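Local structure of BIFUNCTIONAL PROTEIN Proline utilization A (PutA) (Corynebacterium freiburgense, 5UX5) at residues G981-E984 with E985-N988; D945-A948 with W949-F953. The protein probably oxidises proline to glutamate in two steps, with an FAD-dependent proline dehydrogenase and an NAD-dependent aldehyde dehydrogenase joined in one chain. All blocks are in the same frame, centred on the assembly; numbering follows the deposited sequence.

Contact 1 of 2, residues G981-E984 with E985-N988; sequences GDDE and EQFN
D983 and Q986 meet through two different first torsions. In D983, CG stands anti to the backbone N (chi1 -176°), which swings the carboxylate over the first turn of helix 984-997. In Q986, CG is anti to the carbonyl carbon instead, and the extended chain runs back beside that carboxylate. The bond between them is made by OD1 of D983, which accepts from the backbone N of Q986 at 3.0 Å. It is practically straight. The donor comes from above the carboxylate plane, 35° out of it. E985 N is also close to D983 OD1, at 3.2 Å.

D983 is thus the N-cap of the helix, and its side chain takes up an amide N-H of the first turn. The negative carboxylate here probably also suits the positive end of the helix dipole. Strand 965-980 runs into this cap through a short loop, G981 and D982. Backbone bonds of the helix start at the same residue. F987 N reaches D983 O at 2.8 Å, and N988 N reaches E984 O at 2.8 Å.

The amide of Q986 stacks on the D983 carboxylate, their planes 19° apart. Q986 NE2 lies 3.4 Å from D983 OD2, but at a poor angle for a hydrogen bond. The amide is held from elsewhere, with OE1 accepting from G1020 N. The ends of E984 and N988 come only loosely together, OE2 of E984 3.8 Å from ND2 of N988. F987 turns its ring away from the cap and makes a cation-pi contact with K1003.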
loop_
_atom_site.group_PDB
_atom_site.type_symbol
_atom_site.label_atom_id
_atom_site.label_comp_id
_atom_site.label_asym_id
_atom_site.label_seq_id
_atom_site.Cartn_x
_atom_site.Cartn_y
_atom_site.Cartn_z
ATOM N N GLY A 981 13.186 -20.445 -39.417
ATOM C CA GLY A 981 13.376 -19.963 -40.769
ATOM C C GLY A 981 14.845 -19.845 -41.101
ATOM O O GLY A 981 15.719 -19.947 -40.240
ATOM N N ASP A 982 15.112 -19.602 -42.383
ATOM C CA ASP A 982 16.490 -19.499 -42.866
ATOM C C ASP A 982 16.662 -18.206 -43.639
ATOM O O ASP A 982 16.014 -17.996 -44.671
ATOM C CB ASP A 982 16.891 -20.708 -43.718
ATOM C CG ASP A 982 16.957 -22.004 -42.897
ATOM O OD1 ASP A 982 17.521 -22.010 -41.768
ATOM O OD2 ASP A 982 16.418 -23.022 -43.379
ATOM N N ASP A 983 17.523 -17.338 -43.119
ATOM C CA ASP A 983 17.872 -16.081 -43.757
ATOM C C ASP A 983 19.102 -15.537 -43.061
ATOM O O ASP A 983 19.004 -15.041 -41.935
ATOM C CB ASP A 983 16.715 -15.096 -43.696
ATOM C CG ASP A 983 17.007 -13.822 -44.443
ATOM O OD1 ASP A 983 18.020 -13.154 -44.141
ATOM O OD2 ASP A 983 16.226 -13.489 -45.344
ATOM N N GLU A 984 20.264 -15.639 -43.714
ATOM C CA GLU A 984 21.514 -15.347 -43.022
ATOM C C GLU A 984 21.569 -13.901 -42.539
ATOM O O GLU A 984 21.990 -13.629 -41.406
ATOM C CB GLU A 984 22.703 -15.651 -43.918
ATOM C CG GLU A 984 23.984 -15.848 -43.134
ATOM C CD GLU A 984 25.241 -15.587 -43.967
ATOM O OE1 GLU A 984 25.184 -15.733 -45.222
ATOM O OE2 GLU A 984 26.281 -15.227 -43.350
ATOM N N GLU A 985 21.120 -12.962 -43.366
ATOM C CA GLU A 985 21.232 -11.570 -42.963
ATOM C C GLU A 985 20.391 -11.304 -41.721
ATOM O O GLU A 985 20.884 -10.728 -40.751
ATOM C CB GLU A 985 20.849 -10.642 -44.113
ATOM C CG GLU A 985 20.657 -9.235 -43.641
ATOM C CD GLU A 985 20.634 -8.207 -44.757
ATOM O OE1 GLU A 985 19.817 -8.326 -45.698
ATOM O OE2 GLU A 985 21.440 -7.261 -44.670
ATOM N N GLN A 986 19.123 -11.743 -41.723
ATOM C CA GLN A 986 18.267 -11.525 -40.555
ATOM C C GLN A 986 18.784 -12.295 -39.348
ATOM O O GLN A 986 18.776 -11.778 -38.225
ATOM C CB GLN A 986 16.818 -11.916 -40.858
ATOM C CG GLN A 986 16.177 -11.082 -41.953
ATOM C CD GLN A 986 14.840 -11.630 -42.437
ATOM O OE1 GLN A 986 14.202 -12.437 -41.766
ATOM N NE2 GLN A 986 14.414 -11.193 -43.614
ATOM N N PHE A 987 19.267 -13.523 -39.559
ATOM C CA PHE A 987 19.897 -14.230 -38.454
ATOM C C PHE A 987 21.085 -13.460 -37.876
ATOM O O PHE A 987 21.359 -13.558 -36.679
ATOM C CB PHE A 987 20.327 -15.628 -38.878
ATOM C CG PHE A 987 20.547 -16.544 -37.718
ATOM C CD1 PHE A 987 19.470 -17.189 -37.115
ATOM C CD2 PHE A 987 21.812 -16.730 -37.188
ATOM C CE1 PHE A 987 19.652 -18.024 -36.014
ATOM C CE2 PHE A 987 22.008 -17.570 -36.079
ATOM C CZ PHE A 987 20.923 -18.215 -35.494
ATOM N N ASN A 988 21.845 -12.745 -38.710
ATOM C CA ASN A 988 22.937 -11.924 -38.188
ATOM C C ASN A 988 22.398 -10.731 -37.403
ATOM O O ASN A 988 22.972 -10.332 -36.378
ATOM C CB ASN A 988 23.843 -11.459 -39.327
ATOM C CG ASN A 988 24.734 -12.575 -39.865
ATOM O OD1 ASN A 988 24.921 -13.611 -39.226
ATOM N ND2 ASN A 988 25.294 -12.354 -41.049
#

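Contact 2 of 2, residues D945-A948 with W949-F953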
loop_
_atom_site.group_PDB
_atom_site.type_symbol
_atom_site.label_atom_id
_atom_site.label_comp_id
_atom_site.label_asym_id
_atom_site.label_seq_id
_atom_site.Cartn_x
_atom_site.Cartn_y
_atom_site.Cartn_z
ATOM N N ASP A 945 20.598 -0.287 -32.141
ATOM C CA ASP A 945 20.705 -1.027 -30.889
ATOM C C ASP A 945 21.499 -0.233 -29.863
ATOM O O ASP A 945 21.099 -0.113 -28.701
ATOM C CB ASP A 945 21.345 -2.396 -31.128
ATOM C CG ASP A 945 20.396 -3.386 -31.826
ATOM O OD1 ASP A 945 19.186 -3.096 -31.934
ATOM O OD2 ASP A 945 20.858 -4.470 -32.263
ATOM N N GLU A 946 22.628 0.330 -30.276
ATOM C CA GLU A 946 23.421 1.141 -29.359
ATOM C C GLU A 946 22.599 2.292 -28.791
ATOM O O GLU A 946 22.594 2.517 -27.579
ATOM C CB GLU A 946 24.662 1.665 -30.072
ATOM C CG GLU A 946 25.588 2.477 -29.195
ATOM C CD GLU A 946 26.230 1.682 -28.081
ATOM O OE1 GLU A 946 26.638 2.317 -27.086
ATOM O OE2 GLU A 946 26.342 0.441 -28.197
ATOM N N ILE A 947 21.893 3.032 -29.654
ATOM C CA ILE A 947 21.130 4.197 -29.194
ATOM C C ILE A 947 19.994 3.770 -28.280
ATOM O O ILE A 947 19.734 4.405 -27.247
ATOM C CB ILE A 947 20.597 5.016 -30.381
ATOM C CG1 ILE A 947 21.716 5.585 -31.200
ATOM C CG2 ILE A 947 19.661 6.097 -29.917
ATOM C CD1 ILE A 947 21.160 6.133 -32.461
ATOM N N ALA A 948 19.275 2.721 -28.662
ATOM C CA ALA A 948 18.214 2.217 -27.794
ATOM C C ALA A 948 18.786 1.755 -26.461
ATOM O O ALA A 948 18.207 2.018 -25.408
ATOM C CB ALA A 948 17.456 1.081 -28.488
ATOM N N TRP A 949 19.958 1.129 -26.481
ATOM C CA TRP A 949 20.544 0.681 -25.228
ATOM C C TRP A 949 20.910 1.869 -24.345
ATOM O O TRP A 949 20.654 1.842 -23.138
ATOM C CB TRP A 949 21.757 -0.211 -25.508
ATOM C CG TRP A 949 22.090 -1.139 -24.377
ATOM C CD1 TRP A 949 23.041 -0.959 -23.421
ATOM C CD2 TRP A 949 21.428 -2.366 -24.057
ATOM N NE1 TRP A 949 23.032 -1.996 -22.547
ATOM C CE2 TRP A 949 22.049 -2.882 -22.907
ATOM C CE3 TRP A 949 20.370 -3.084 -24.635
ATOM C CZ2 TRP A 949 21.658 -4.088 -22.319
ATOM C CZ3 TRP A 949 19.982 -4.292 -24.050
ATOM C CH2 TRP A 949 20.628 -4.775 -22.905
ATOM N N ARG A 950 21.464 2.936 -24.935
ATOM C CA ARG A 950 21.793 4.134 -24.163
ATOM C C ARG A 950 20.551 4.846 -23.644
ATOM O O ARG A 950 20.577 5.434 -22.555
ATOM C CB ARG A 950 22.607 5.112 -24.996
ATOM C CG ARG A 950 23.970 4.640 -25.390
ATOM C CD ARG A 950 24.669 5.726 -26.138
ATOM N NE ARG A 950 25.893 5.231 -26.732
ATOM C CZ ARG A 950 26.741 5.980 -27.428
ATOM N NH1 ARG A 950 26.507 7.268 -27.602
ATOM N NH2 ARG A 950 27.824 5.440 -27.947
ATOM N N THR A 951 19.470 4.847 -24.425
ATOM C CA THR A 951 18.299 5.650 -24.097
ATOM C C THR A 951 17.431 4.981 -23.042
ATOM O O THR A 951 17.010 5.626 -22.075
ATOM C CB THR A 951 17.471 5.882 -25.356
ATOM O OG1 THR A 951 18.153 6.821 -26.204
ATOM C CG2 THR A 951 16.098 6.444 -24.969
ATOM N N GLU A 952 17.190 3.680 -23.208
ATOM C CA GLU A 952 16.178 2.942 -22.472
ATOM C C GLU A 952 16.741 1.669 -21.823
ATOM O O GLU A 952 16.825 1.575 -20.588
ATOM C CB GLU A 952 15.025 2.607 -23.433
ATOM C CG GLU A 952 13.811 1.916 -22.785
ATOM C CD GLU A 952 12.921 2.901 -22.069
ATOM O OE1 GLU A 952 13.346 4.072 -21.922
ATOM O OE2 GLU A 952 11.815 2.519 -21.630
ATOM N N PHE A 953 17.185 0.706 -22.645
ATOM C CA PHE A 953 17.300 -0.674 -22.170
ATOM C C PHE A 953 18.413 -0.871 -21.145
ATOM O O PHE A 953 18.317 -1.768 -20.310
ATOM C CB PHE A 953 17.481 -1.612 -23.363
ATOM C CG PHE A 953 16.342 -1.560 -24.341
ATOM C CD1 PHE A 953 15.032 -1.686 -23.891
ATOM C CD2 PHE A 953 16.571 -1.382 -25.698
ATOM C CE1 PHE A 953 13.977 -1.629 -24.769
ATOM C CE2 PHE A 953 15.532 -1.330 -26.592
ATOM C CZ PHE A 953 14.229 -1.450 -26.134
#
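E946 and R950, one helical turn apart, form a salt bridge. OE1 of E946 accepts from R950 NE at 3.0 Å, using the lone pair that faces away from OE2. That oxygen sits at the edge of the guanidinium, close to its plane, while the carboxylate and guanidinium planes stand 84° apart. A second bond from NH2 to OE1 is weak. The E946 chain bends at chi2 (65°) to bring OE1 to the extended arginine. Its other oxygen, OE2, pairs with R996.

The backbone bonds change in kind toward the helix end. W949 N to D945 O, R950 N to E946 O and T951 N to I947 O are ordinary alpha-helical bonds. A948 O is shared, by E952 N at 2.9 Å and F953 N at 3.2 Å. The latter bond spans five residues and marks a pi-type turn.

One side-chain bond joins them: the T951 hydroxyl, OG1, reaches I947 O at 3.1 Å, from the face of the carbonyl plane opposite to T951 N.

The apolar part is small: A948 CB lies 3.6 Å from CE2 of the F953 ring.

Helix 984-997 packs alongside, where D945 pairs with R989 and W949 touches R996 and T997. F953 meets Y971 of strand 965-980 edge-to-face, E952 hydrogen-bonds to the same tyrosine, and W949 and F953 both rest on L1056 of strand 1056-1064.

In the fold
Contacts 1 and 2 lie 23 Å apart between centres, on the same side of the chain's centre, and do not touch. They belong to two neighbouring helices: contact 1 starts helix 984-997, and contact 2 ends helix 936-953. Salt bridges join the two helices at contact 2, while at contact 1 the touch is of side chains, E985 and N988 on L938. Contact 1 is at the surface, and a carboxylate takes up a backbone N-H there. Contact 2 is partly buried. It combines a salt bridge along the helix with doubly used carbonyls and aromatic residues packed toward the strands. Strand 965-980 borders both.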